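Local coordinates for UlvanLyase-PL25 (Pseudoalteromonas sp. PLSV, PDB 5UAS), which degrades ulvan, the sulfated cell-wall polysaccharide of green seaweeds, as a polysaccharide lyase of family PL25, at residues P60-Y65 with G88-G93; N32-P37 with S435-K440; D219-W224 with Y237-C242; T256-V261 with W303-S308. All coordinates share one frame; numbering follows the deposited sequence.

In the fold
Contacts 2, 3 and 4 each put a side chain on the bound glycan; contact 1 stands behind them, Glu62 about 8 Å from a sulfated rhamnose (side chain to sugar). Contact 2 closes the propeller ring by pairing strands from near the two ends of the chain, so that the other three contacts are nested within its loop. Contact 1 lies beside it, centres 12 Å apart, with Pro60 packed on Asn32 and Val34. Contacts 3 and 4 are neighbours, about 7 Å between centres, joined where Asp238 meets Thr304 and His240 meets Glu257. Some 25 Å separates the centres of contacts 2 and 4, yet both touch the same sulfated rhamnose: Asn36 at its sulfate, Phe305 at its O2. Contact 3 adds Tyr222 and the zinc site.

Contact 1 of 4, residues P60-Y65 with G88-G93; sequences PKEDPY and GRRDGG
Asp63 and Arg89 meet end-on in a two-pronged salt bridge, Arg89 NH1 bonding Asp63 OD1 at 2.8 Å and Arg89 NH2 bonding Asp63 OD2 at 2.9 Å. Carboxylate and guanidinium lie nearly coplanar, 17° apart, and the NH2 bond runs almost straight onto the syn lone pair of OD2. Arg81 and the backbone N of Ser85 hold the same carboxylate; a leucine in place of Arg89 would probably leave it two bonds poorer and less firmly fixed in rotation. The second salt bridge is weak: Arg90 NH2 reaches Glu62 OE2 at 3.3 Å with the planes 69° apart, while Glu62 also accepts from the backbone N of Asp97 and Arg90 donates to Leu87 O. In the beta-propeller, residues 60-63 turn between two strands of one blade, and 88-93 lie in the long loop leading to the next. That loop also carries the substrate-binding Asn98, whose backbone N bonds Glu62 OE1. Packing completes the contact. The Lys61 chain crosses one face of the Arg89 guanidinium, its CE 3.5 Å from Arg89 NH2. Gly88 CA comes within 3.0 Å of Lys61 O in a CA-H...O contact, where a beta carbon would clash with that oxygen.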
# COMPACT_ATOMS: atom_id res chain seq x y z
N PRO A 60 -16.03 9.61 4.08
CA PRO A 60 -16.24 11.06 4.11
C PRO A 60 -15.23 11.77 4.99
O PRO A 60 -14.85 11.28 6.05
CB PRO A 60 -17.66 11.18 4.67
CG PRO A 60 -18.33 9.94 4.18
CD PRO A 60 -17.28 8.85 4.20
N LYS A 61 -14.82 12.95 4.52
CA LYS A 61 -13.78 13.78 5.16
C LYS A 61 -12.48 13.00 5.38
O LYS A 61 -11.67 13.34 6.25
CB LYS A 61 -14.31 14.38 6.47
CG LYS A 61 -15.56 15.24 6.23
CD LYS A 61 -16.45 15.23 7.45
CE LYS A 61 -16.34 16.54 8.21
NZ LYS A 61 -17.67 17.18 8.43
N GLU A 62 -12.26 11.99 4.55
CA GLU A 62 -11.05 11.17 4.56
C GLU A 62 -10.90 10.42 5.88
O GLU A 62 -9.79 10.00 6.25
CB GLU A 62 -9.80 12.01 4.26
CG GLU A 62 -9.95 12.78 2.92
CD GLU A 62 -8.64 13.37 2.42
OE1 GLU A 62 -7.58 12.70 2.48
OE2 GLU A 62 -8.69 14.54 1.96
N ASP A 63 -12.01 10.26 6.62
CA ASP A 63 -11.94 9.51 7.87
C ASP A 63 -11.90 8.01 7.58
O ASP A 63 -12.42 7.55 6.56
CB ASP A 63 -13.15 9.81 8.75
CG ASP A 63 -13.18 11.24 9.27
OD1 ASP A 63 -12.11 11.87 9.43
OD2 ASP A 63 -14.29 11.74 9.53
N PRO A 64 -11.28 7.23 8.46
CA PRO A 64 -11.20 5.78 8.22
C PRO A 64 -12.50 5.10 8.61
O PRO A 64 -13.04 5.35 9.69
CB PRO A 64 -10.06 5.34 9.13
CG PRO A 64 -10.11 6.38 10.29
CD PRO A 64 -10.47 7.67 9.61
N TYR A 65 -12.99 4.23 7.73
CA TYR A 65 -14.18 3.44 8.03
C TYR A 65 -13.82 1.96 8.00
O TYR A 65 -12.97 1.52 7.21
CB TYR A 65 -15.33 3.73 7.03
CG TYR A 65 -16.03 5.03 7.36
CD1 TYR A 65 -15.45 6.24 7.04
CD2 TYR A 65 -17.26 5.04 8.03
CE1 TYR A 65 -16.06 7.43 7.34
CE2 TYR A 65 -17.88 6.24 8.36
CZ TYR A 65 -17.27 7.44 8.00
OH TYR A 65 -17.84 8.65 8.30
N GLY A 88 -9.27 15.69 5.97
CA GLY A 88 -10.58 16.01 5.43
C GLY A 88 -11.12 17.34 5.90
O GLY A 88 -12.25 17.72 5.58
N ARG A 89 -10.31 18.08 6.65
CA ARG A 89 -10.73 19.32 7.27
C ARG A 89 -9.70 20.41 7.02
O ARG A 89 -9.50 21.30 7.86
CB ARG A 89 -10.98 19.09 8.76
CG ARG A 89 -11.99 17.94 8.96
CD ARG A 89 -12.06 17.38 10.38
NE ARG A 89 -13.22 16.51 10.53
CZ ARG A 89 -13.30 15.25 10.11
NH1 ARG A 89 -12.28 14.67 9.49
NH2 ARG A 89 -14.42 14.55 10.31
N ARG A 90 -9.05 20.36 5.86
CA ARG A 90 -8.06 21.36 5.47
C ARG A 90 -8.76 22.59 4.92
O ARG A 90 -9.88 22.53 4.41
CB ARG A 90 -7.11 20.79 4.42
CG ARG A 90 -6.09 19.82 4.95
CD ARG A 90 -5.33 19.10 3.83
NE ARG A 90 -6.24 18.22 3.10
CZ ARG A 90 -6.61 18.41 1.83
NH1 ARG A 90 -6.11 19.41 1.12
NH2 ARG A 90 -7.48 17.57 1.26
N ASP A 91 -8.07 23.73 5.02
CA ASP A 91 -8.54 24.98 4.43
C ASP A 91 -7.95 25.08 3.03
O ASP A 91 -6.82 25.52 2.85
CB ASP A 91 -8.15 26.18 5.29
CG ASP A 91 -9.03 26.33 6.52
OD1 ASP A 91 -8.83 25.58 7.51
OD2 ASP A 91 -9.92 27.21 6.50
N GLY A 92 -8.72 24.65 2.03
CA GLY A 92 -8.28 24.76 0.66
C GLY A 92 -7.39 23.61 0.21
O GLY A 92 -7.41 22.50 0.77
N GLY A 93 -6.60 23.89 -0.82
CA GLY A 93 -5.72 22.88 -1.38
C GLY A 93 -6.50 21.84 -2.17
O GLY A 93 -7.65 22.03 -2.55

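Contact 2 of 4, residues N32-P37 with S435-K440; sequences NGVGNP and SDEGIK. With 83Y (3-O-sulfo-alpha-L-rhamnopyranose), chain C; GCD (4-deoxy-alpha-L-threo-hex-4-enopyranuronic acid), chain B.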
# COMPACT_ATOMS: atom_id res chain seq x y z
N ASN A 32 -19.87 5.11 0.51
CA ASN A 32 -19.48 6.44 0.98
C ASN A 32 -17.98 6.70 0.85
O ASN A 32 -17.46 7.59 1.53
CB ASN A 32 -19.92 6.66 2.43
CG ASN A 32 -19.22 5.78 3.42
OD1 ASN A 32 -18.55 4.81 3.06
ND2 ASN A 32 -19.35 6.12 4.70
N GLY A 33 -17.27 5.96 -0.00
CA GLY A 33 -15.86 6.23 -0.19
C GLY A 33 -15.63 7.59 -0.84
O GLY A 33 -16.49 8.11 -1.54
N VAL A 34 -14.43 8.18 -0.61
CA VAL A 34 -14.09 9.44 -1.26
C VAL A 34 -12.67 9.36 -1.83
O VAL A 34 -11.84 8.56 -1.38
CB VAL A 34 -14.20 10.67 -0.31
CG1 VAL A 34 -15.53 10.66 0.45
CG2 VAL A 34 -13.03 10.72 0.67
N GLY A 35 -12.41 10.20 -2.83
CA GLY A 35 -11.07 10.31 -3.39
C GLY A 35 -10.61 8.99 -3.96
O GLY A 35 -11.29 8.39 -4.80
N ASN A 36 -9.41 8.55 -3.57
CA ASN A 36 -8.97 7.18 -3.77
C ASN A 36 -9.17 6.47 -2.45
O ASN A 36 -8.43 6.75 -1.51
CB ASN A 36 -7.49 7.13 -4.16
CG ASN A 36 -7.24 7.64 -5.56
OD1 ASN A 36 -7.96 7.30 -6.48
ND2 ASN A 36 -6.21 8.46 -5.72
N PRO A 37 -10.17 5.60 -2.31
CA PRO A 37 -10.47 5.08 -0.96
C PRO A 37 -9.55 3.97 -0.52
O PRO A 37 -9.60 3.60 0.65
CB PRO A 37 -11.91 4.55 -1.09
CG PRO A 37 -12.52 5.35 -2.27
CD PRO A 37 -11.32 5.49 -3.23
N SER A 435 -17.37 9.52 -9.43
CA SER A 435 -16.94 10.83 -9.01
C SER A 435 -16.00 10.65 -7.83
O SER A 435 -15.53 9.54 -7.55
CB SER A 435 -18.13 11.72 -8.65
OG SER A 435 -18.71 11.29 -7.44
N ASP A 436 -15.70 11.72 -7.11
CA ASP A 436 -14.80 11.58 -5.98
C ASP A 436 -15.51 11.49 -4.64
O ASP A 436 -14.85 11.54 -3.60
CB ASP A 436 -13.75 12.70 -5.97
CG ASP A 436 -14.36 14.08 -5.91
OD1 ASP A 436 -15.57 14.20 -5.68
OD2 ASP A 436 -13.60 15.06 -6.08
N GLU A 437 -16.84 11.32 -4.63
CA GLU A 437 -17.58 11.03 -3.40
C GLU A 437 -18.61 9.94 -3.70
O GLU A 437 -18.85 9.59 -4.86
CB GLU A 437 -18.23 12.29 -2.83
CG GLU A 437 -17.23 13.40 -2.47
CD GLU A 437 -17.93 14.60 -1.83
OE1 GLU A 437 -18.74 14.40 -0.91
OE2 GLU A 437 -17.68 15.75 -2.26
N GLY A 438 -19.19 9.39 -2.64
CA GLY A 438 -20.22 8.37 -2.81
C GLY A 438 -19.73 7.11 -3.48
O GLY A 438 -20.48 6.46 -4.22
N ILE A 439 -18.47 6.73 -3.23
CA ILE A 439 -17.81 5.67 -3.97
C ILE A 439 -18.19 4.31 -3.41
O ILE A 439 -18.06 4.07 -2.20
CB ILE A 439 -16.28 5.89 -3.94
CG1 ILE A 439 -15.95 7.18 -4.70
CG2 ILE A 439 -15.52 4.69 -4.55
CD1 ILE A 439 -14.45 7.51 -4.62
N LYS A 440 -18.68 3.43 -4.28
CA LYS A 440 -19.07 2.10 -3.84
C LYS A 440 -17.85 1.21 -3.62
O LYS A 440 -16.91 1.18 -4.43
CB LYS A 440 -20.04 1.45 -4.83
CG LYS A 440 -21.37 2.21 -4.94
CD LYS A 440 -22.28 1.50 -5.97
CE LYS A 440 -23.67 2.15 -5.98
NZ LYS A 440 -23.64 3.54 -6.49
C1 83Y C . 1.50 9.54 -4.31
C2 83Y C . 0.26 8.74 -3.96
C3 83Y C . -0.97 9.29 -4.70
C4 83Y C . -0.75 9.43 -6.21
C5 83Y C . 0.56 10.15 -6.47
C6 83Y C . 0.90 10.11 -7.96
O1S 83Y C . -3.98 7.54 -3.26
O2 83Y C . 0.48 7.40 -4.29
O2S 83Y C . -3.98 9.87 -4.15
O3 83Y C . -2.05 8.41 -4.45
O3S 83Y C . -2.65 9.24 -2.24
O5 83Y C . 1.66 9.61 -5.72
S 83Y C . -3.23 8.78 -3.50
O4 83Y C . -1.78 10.24 -6.80
C1 GCD B . -2.79 9.45 -7.44
C2 GCD B . -4.02 10.32 -7.65
C3 GCD B . -3.63 11.54 -8.48
C4 GCD B . -2.82 11.12 -9.68
C5 GCD B . -2.21 9.93 -9.76
C6 GCD B . -1.49 9.57 -10.97
O2 GCD B . -5.07 9.57 -8.30
O3 GCD B . -2.85 12.48 -7.73
O5 GCD B . -2.29 8.96 -8.69
O6A GCD B . -1.49 10.35 -11.95
O6B GCD B . -0.91 8.47 -11.02
O HOH W 1 -18.81 9.82 0.25
O HOH W 2 -12.59 9.32 -7.11
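Gly33 and Ile439 form an antiparallel hydrogen-bonded pair, Gly33 N to Ile439 O at 3.0 Å and Ile439 N to Gly33 O at 2.9 Å, and because Gly438 also faces Gly33 the strand carries a G1 beta bulge. The pairing shows how a propeller ring is closed: strand 30-33, from the start of the chain, completes a four-stranded blade whose other strands come from its C-terminal end. Past the bridge Gly35 N bonds Asp436 O, and two waters extend the join, one accepting from Gly438 N and donating weakly to Asn32 O, the other between Gly35 O and Ser435 O.

Ile439 carries the apolar part. Its CG1 stands beside the backbone N (chi1 -65°), over the Gly33 carbonyl, and the extended chain brings CD1 to 3.3 Å from Gly35 O and 3.7 Å from Pro37 CG. A beta carbon on Gly33 would be tight against Ile439 CB and clash with Pro37 CG. Further out, Asp436 and Glu437 both form salt bridges with Lys95.

Beyond the joined backbone, Asn36 turns into the glycan pocket, its OD1 bonded by Lys433 and its backbone N bonded to Asn98 OD1. A leucine at Asn36 would probably leave the Lys433 ammonium without this acceptor and take one donor from each sugar, the rhamnose keeping Lys101 and Asn98. Asn36 ND2 serves the two together, donating to O2 of the unsaturated uronic acid at 3.0 Å and to sulfate oxygen O2S of the rhamnose at 3.1 Å.

Contact 3 of 4, residues D219-W224 with Y237-C242; sequences DSWYAW and YDYHVC. With ZN (zinc ion), chain E; BDP (beta-D-glucopyranuronic acid), chain D.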
# COMPACT_ATOMS: atom_id res chain seq x y z
N ASP A 219 17.53 12.97 -2.39
CA ASP A 219 17.15 11.56 -2.38
C ASP A 219 15.85 11.33 -1.62
O ASP A 219 15.72 11.71 -0.45
CB ASP A 219 18.24 10.70 -1.74
CG ASP A 219 19.53 10.68 -2.51
OD1 ASP A 219 19.55 10.89 -3.75
OD2 ASP A 219 20.55 10.42 -1.84
N SER A 220 14.91 10.63 -2.26
CA SER A 220 13.59 10.36 -1.71
C SER A 220 13.16 8.96 -2.14
O SER A 220 13.63 8.44 -3.15
CB SER A 220 12.58 11.43 -2.18
OG SER A 220 11.30 11.29 -1.59
N TRP A 221 12.22 8.38 -1.39
CA TRP A 221 11.93 6.96 -1.57
C TRP A 221 10.46 6.65 -1.39
O TRP A 221 9.73 7.36 -0.70
CB TRP A 221 12.68 6.09 -0.55
CG TRP A 221 14.15 6.27 -0.56
CD1 TRP A 221 14.88 7.06 0.30
CD2 TRP A 221 15.10 5.63 -1.41
NE1 TRP A 221 16.21 6.95 0.02
CE2 TRP A 221 16.38 6.09 -1.03
CE3 TRP A 221 15.00 4.72 -2.47
CZ2 TRP A 221 17.57 5.66 -1.67
CZ3 TRP A 221 16.16 4.30 -3.10
CH2 TRP A 221 17.44 4.77 -2.70
N TYR A 222 10.06 5.52 -1.95
CA TYR A 222 8.76 4.93 -1.65
C TYR A 222 8.97 3.43 -1.46
O TYR A 222 9.43 2.75 -2.37
CB TYR A 222 7.74 5.21 -2.77
CG TYR A 222 7.39 6.68 -2.92
CD1 TYR A 222 8.09 7.49 -3.79
CD2 TYR A 222 6.32 7.24 -2.23
CE1 TYR A 222 7.77 8.85 -3.94
CE2 TYR A 222 6.00 8.60 -2.37
CZ TYR A 222 6.73 9.39 -3.23
OH TYR A 222 6.45 10.74 -3.40
N ALA A 223 8.59 2.91 -0.29
CA ALA A 223 8.80 1.51 0.06
C ALA A 223 7.46 0.80 0.25
O ALA A 223 6.45 1.41 0.56
CB ALA A 223 9.64 1.41 1.34
N TRP A 224 7.49 -0.52 0.07
CA TRP A 224 6.41 -1.42 0.41
C TRP A 224 7.04 -2.53 1.24
O TRP A 224 7.94 -3.23 0.76
CB TRP A 224 5.75 -2.00 -0.86
CG TRP A 224 4.40 -2.68 -0.66
CD1 TRP A 224 3.15 -2.10 -0.78
CD2 TRP A 224 4.17 -4.04 -0.29
NE1 TRP A 224 2.19 -3.03 -0.53
CE2 TRP A 224 2.77 -4.23 -0.22
CE3 TRP A 224 5.01 -5.12 -0.03
CZ2 TRP A 224 2.22 -5.45 0.09
CZ3 TRP A 224 4.44 -6.34 0.29
CH2 TRP A 224 3.06 -6.50 0.34
N TYR A 237 11.25 -1.10 -3.08
CA TYR A 237 11.13 0.35 -3.05
C TYR A 237 11.58 0.91 -4.38
O TYR A 237 12.43 0.32 -5.05
CB TYR A 237 11.92 1.00 -1.90
CG TYR A 237 13.34 0.55 -1.66
CD1 TYR A 237 13.59 -0.66 -1.04
CD2 TYR A 237 14.41 1.37 -1.96
CE1 TYR A 237 14.88 -1.07 -0.75
CE2 TYR A 237 15.73 0.98 -1.65
CZ TYR A 237 15.95 -0.25 -1.06
OH TYR A 237 17.23 -0.64 -0.74
N ASP A 238 11.03 2.08 -4.74
CA ASP A 238 11.59 2.81 -5.86
C ASP A 238 12.13 4.15 -5.37
O ASP A 238 11.92 4.55 -4.22
CB ASP A 238 10.59 2.96 -7.05
CG ASP A 238 9.32 3.74 -6.72
OD1 ASP A 238 8.90 3.77 -5.55
OD2 ASP A 238 8.71 4.29 -7.69
N TYR A 239 12.90 4.81 -6.24
CA TYR A 239 13.59 6.04 -5.89
C TYR A 239 12.89 7.24 -6.50
O TYR A 239 12.54 7.23 -7.68
CB TYR A 239 15.05 5.98 -6.39
CG TYR A 239 15.82 7.26 -6.19
CD1 TYR A 239 16.33 7.60 -4.94
CD2 TYR A 239 16.06 8.13 -7.26
CE1 TYR A 239 17.05 8.77 -4.77
CE2 TYR A 239 16.78 9.30 -7.10
CZ TYR A 239 17.27 9.61 -5.85
OH TYR A 239 17.98 10.78 -5.69
N HIS A 240 12.74 8.30 -5.71
CA HIS A 240 12.13 9.55 -6.16
C HIS A 240 13.23 10.60 -6.30
O HIS A 240 13.92 10.92 -5.33
CB HIS A 240 11.05 10.00 -5.17
CG HIS A 240 10.54 11.40 -5.39
ND1 HIS A 240 10.16 11.88 -6.63
CD2 HIS A 240 10.32 12.41 -4.51
CE1 HIS A 240 9.75 13.13 -6.51
NE2 HIS A 240 9.83 13.48 -5.23
N VAL A 241 13.40 11.11 -7.52
CA VAL A 241 14.29 12.25 -7.75
C VAL A 241 13.50 13.49 -7.34
O VAL A 241 12.63 13.96 -8.08
CB VAL A 241 14.75 12.34 -9.20
CG1 VAL A 241 15.87 13.36 -9.34
CG2 VAL A 241 15.18 10.96 -9.72
N CYS A 242 13.78 14.01 -6.14
CA CYS A 242 12.98 15.10 -5.59
C CYS A 242 13.65 16.43 -5.95
O CYS A 242 14.47 16.97 -5.21
CB CYS A 242 12.80 14.94 -4.08
SG CYS A 242 11.47 15.98 -3.40
ZN ZN E . 9.55 15.28 -4.29
C1 BDP D . 1.82 14.48 -3.00
C2 BDP D . 1.77 13.99 -4.47
C3 BDP D . 2.69 12.82 -4.57
C4 BDP D . 2.36 11.75 -3.60
C5 BDP D . 2.33 12.28 -2.22
C6 BDP D . 3.65 12.26 -1.39
O2 BDP D . 0.41 13.65 -4.80
O3 BDP D . 4.08 13.21 -4.53
O4 BDP D . 1.25 10.87 -3.85
O5 BDP D . 1.57 13.44 -2.02
O6A BDP D . 4.60 11.53 -1.71
O6B BDP D . 3.74 12.97 -0.36
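Trp221 receives the edges of two tyrosines from the partner strand. Tyr239 comes edge-to-face against the six-membered ring of Trp221, the planes 72° apart, with Tyr239 CD1 over the face and 3.8 Å from Trp221 CH2. Tyr237 makes an offset edge-to-face pair with the same ring at 76°, its CD2 lying 3.4 Å from Trp221 CE3. This aromatic cluster packs one face of the hairpin of strands 217-227 and 232-243 against helix 287-293. At its margin the Tyr239 hydroxyl donates a very short bond to Asp219 OD1, 2.5 Å long, and Arg287 forms a salt bridge with the same oxygen.

The opposite face carries Ser220, Tyr222, Asp238 and His240. Tyr222 and His240 run side by side, pointing the same way, the Tyr222 ring edge resting on the His240 beta carbon, CE1 to CB 3.7 Å. Ser220 OG sits at the imidazole edge while bonding His184 O. With CG anti to the backbone N (chi1 168°), the His240 ring points NE2 at the zinc, 2.0 Å away, and a hydrogen bond between ND1 and Glu257 O fixes its rotation. Cys242 SG adds a 2.2 Å bond to the metal. Tyr222 OH donates to O6A of the bound glucuronic acid at 2.6 Å. The zinc, with four protein ligands, links the end of strand 232-243 to His184 and His254, consistent with a structural role, while the neighbouring phenol meets the sugar carboxylate.

Contact 4 of 4, residues T256-V261 with W303-S308; sequences TERHDV and WTFNGS. With 83Y (3-O-sulfo-alpha-L-rhamnopyranose), chain C.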
# COMPACT_ATOMS: atom_id res chain seq x y z
N THR A 256 6.65 14.14 -9.88
CA THR A 256 6.64 12.84 -9.20
C THR A 256 7.68 11.87 -9.78
O THR A 256 7.54 10.66 -9.58
CB THR A 256 5.25 12.20 -9.25
OG1 THR A 256 4.90 11.86 -10.61
CG2 THR A 256 4.18 13.14 -8.67
N GLU A 257 8.70 12.37 -10.47
CA GLU A 257 9.69 11.50 -11.12
C GLU A 257 10.22 10.44 -10.16
O GLU A 257 10.78 10.77 -9.10
CB GLU A 257 10.84 12.33 -11.69
CG GLU A 257 11.95 11.46 -12.30
CD GLU A 257 13.02 12.26 -13.05
OE1 GLU A 257 12.95 13.51 -13.09
OE2 GLU A 257 13.94 11.62 -13.61
N ARG A 258 10.04 9.18 -10.52
CA ARG A 258 10.56 8.05 -9.75
C ARG A 258 11.19 7.07 -10.74
O ARG A 258 10.76 6.98 -11.89
CB ARG A 258 9.45 7.37 -8.94
CG ARG A 258 8.81 8.28 -7.86
CD ARG A 258 7.35 7.89 -7.54
NE ARG A 258 7.24 6.55 -6.94
CZ ARG A 258 6.23 6.14 -6.18
NH1 ARG A 258 5.22 6.97 -5.89
NH2 ARG A 258 6.26 4.89 -5.68
N HIS A 259 12.23 6.36 -10.30
CA HIS A 259 12.80 5.34 -11.17
C HIS A 259 13.19 4.11 -10.38
O HIS A 259 13.43 4.17 -9.17
CB HIS A 259 14.06 5.80 -11.92
CG HIS A 259 13.89 7.07 -12.70
ND1 HIS A 259 13.22 7.12 -13.90
CD2 HIS A 259 14.33 8.32 -12.45
CE1 HIS A 259 13.24 8.36 -14.35
NE2 HIS A 259 13.92 9.11 -13.49
N ASP A 260 13.30 2.99 -11.12
CA ASP A 260 13.97 1.76 -10.71
C ASP A 260 13.23 1.02 -9.61
O ASP A 260 12.23 1.51 -9.08
CB ASP A 260 15.41 2.05 -10.27
CG ASP A 260 16.24 2.72 -11.36
OD1 ASP A 260 15.98 2.50 -12.56
OD2 ASP A 260 17.16 3.46 -11.00
N VAL A 261 13.70 -0.17 -9.24
CA VAL A 261 13.12 -0.84 -8.08
C VAL A 261 14.21 -1.63 -7.37
O VAL A 261 15.09 -2.20 -8.02
CB VAL A 261 11.88 -1.70 -8.47
CG1 VAL A 261 12.22 -2.86 -9.42
CG2 VAL A 261 11.12 -2.17 -7.22
N TRP A 303 9.35 6.16 -15.78
CA TRP A 303 8.98 6.61 -14.45
C TRP A 303 8.17 5.52 -13.75
O TRP A 303 7.31 4.88 -14.37
CB TRP A 303 8.13 7.88 -14.51
CG TRP A 303 8.82 9.15 -14.91
CD1 TRP A 303 9.96 9.30 -15.68
CD2 TRP A 303 8.41 10.48 -14.55
NE1 TRP A 303 10.27 10.63 -15.80
CE2 TRP A 303 9.35 11.38 -15.11
CE3 TRP A 303 7.35 11.00 -13.78
CZ2 TRP A 303 9.24 12.76 -14.96
CZ3 TRP A 303 7.25 12.38 -13.62
CH2 TRP A 303 8.19 13.24 -14.21
N THR A 304 8.43 5.34 -12.46
CA THR A 304 7.88 4.20 -11.74
C THR A 304 6.80 4.63 -10.76
O THR A 304 6.70 5.80 -10.37
CB THR A 304 8.99 3.46 -10.99
OG1 THR A 304 9.73 4.41 -10.20
CG2 THR A 304 9.92 2.80 -11.98
N PHE A 305 6.00 3.65 -10.36
CA PHE A 305 5.09 3.77 -9.23
C PHE A 305 5.14 2.42 -8.55
O PHE A 305 4.88 1.40 -9.19
CB PHE A 305 3.66 4.15 -9.69
CG PHE A 305 2.72 4.39 -8.56
CD1 PHE A 305 2.72 5.61 -7.91
CD2 PHE A 305 1.82 3.40 -8.16
CE1 PHE A 305 1.89 5.85 -6.84
CE2 PHE A 305 0.95 3.63 -7.10
CZ PHE A 305 0.97 4.88 -6.45
N ASN A 306 5.51 2.41 -7.28
CA ASN A 306 5.86 1.14 -6.64
C ASN A 306 4.63 0.23 -6.51
O ASN A 306 3.48 0.68 -6.45
CB ASN A 306 6.49 1.38 -5.25
CG ASN A 306 7.26 0.17 -4.75
OD1 ASN A 306 7.71 -0.65 -5.55
ND2 ASN A 306 7.37 0.02 -3.43
N GLY A 307 4.90 -1.08 -6.47
CA GLY A 307 3.89 -2.09 -6.26
C GLY A 307 4.08 -2.81 -4.93
O GLY A 307 3.93 -2.20 -3.87
N SER A 308 4.42 -4.10 -4.97
CA SER A 308 4.49 -4.92 -3.76
C SER A 308 5.53 -6.01 -4.00
O SER A 308 6.07 -6.13 -5.10
CB SER A 308 3.11 -5.51 -3.44
OG SER A 308 2.68 -6.34 -4.51
C1 83Y C . 1.50 9.54 -4.31
C2 83Y C . 0.26 8.74 -3.96
C3 83Y C . -0.97 9.29 -4.70
C4 83Y C . -0.75 9.43 -6.21
C5 83Y C . 0.56 10.15 -6.47
C6 83Y C . 0.90 10.11 -7.96
O1S 83Y C . -3.98 7.54 -3.26
O2 83Y C . 0.48 7.40 -4.29
O2S 83Y C . -3.98 9.87 -4.15
O3 83Y C . -2.05 8.41 -4.45
O3S 83Y C . -2.65 9.24 -2.24
O5 83Y C . 1.66 9.61 -5.72
S 83Y C . -3.23 8.78 -3.50
O4 83Y C . -1.78 10.24 -6.80
O HOH W 3 6.72 8.60 -11.13
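The contact of Arg258 with Thr304 is a seam between two propeller blades, where strand 258-267 meets the first strand, 303-311, of the sheet that follows. The segments cross at 65° rather than pairing as a sheet, and a single direct hydrogen bond links them, Thr304 N to Arg258 O at 2.9 Å, with the donor well above the carbonyl plane. A water spans the gap beside it, donating to Thr256 O and Thr304 O.

Trp303 covers one end. Glu257 CA stands 3.5 Å from the centroid of the six-membered ring of Trp303, almost on its normal, a CH-pi contact; the Glu257 carboxylate then uses the anti lone pair of OE2 to accept a 2.5 Å bond from His259 NE2. At this blade-to-blade junction of the beta-propeller the other end of the contact reaches the glycan. Arg258, bent at chi3, places its NH1 3.5 Å from Phe305 CD1, while its NE pairs with Asp238 and the group makes a cation-pi contact with Tyr222. Asp238 also accepts from Thr304 OG1. Phe305, with CG opposite the backbone N (chi1 -176°), turns its ring edge to the sulfated rhamnose, Phe305 CE1 lying 3.3 Å from the sugar O2.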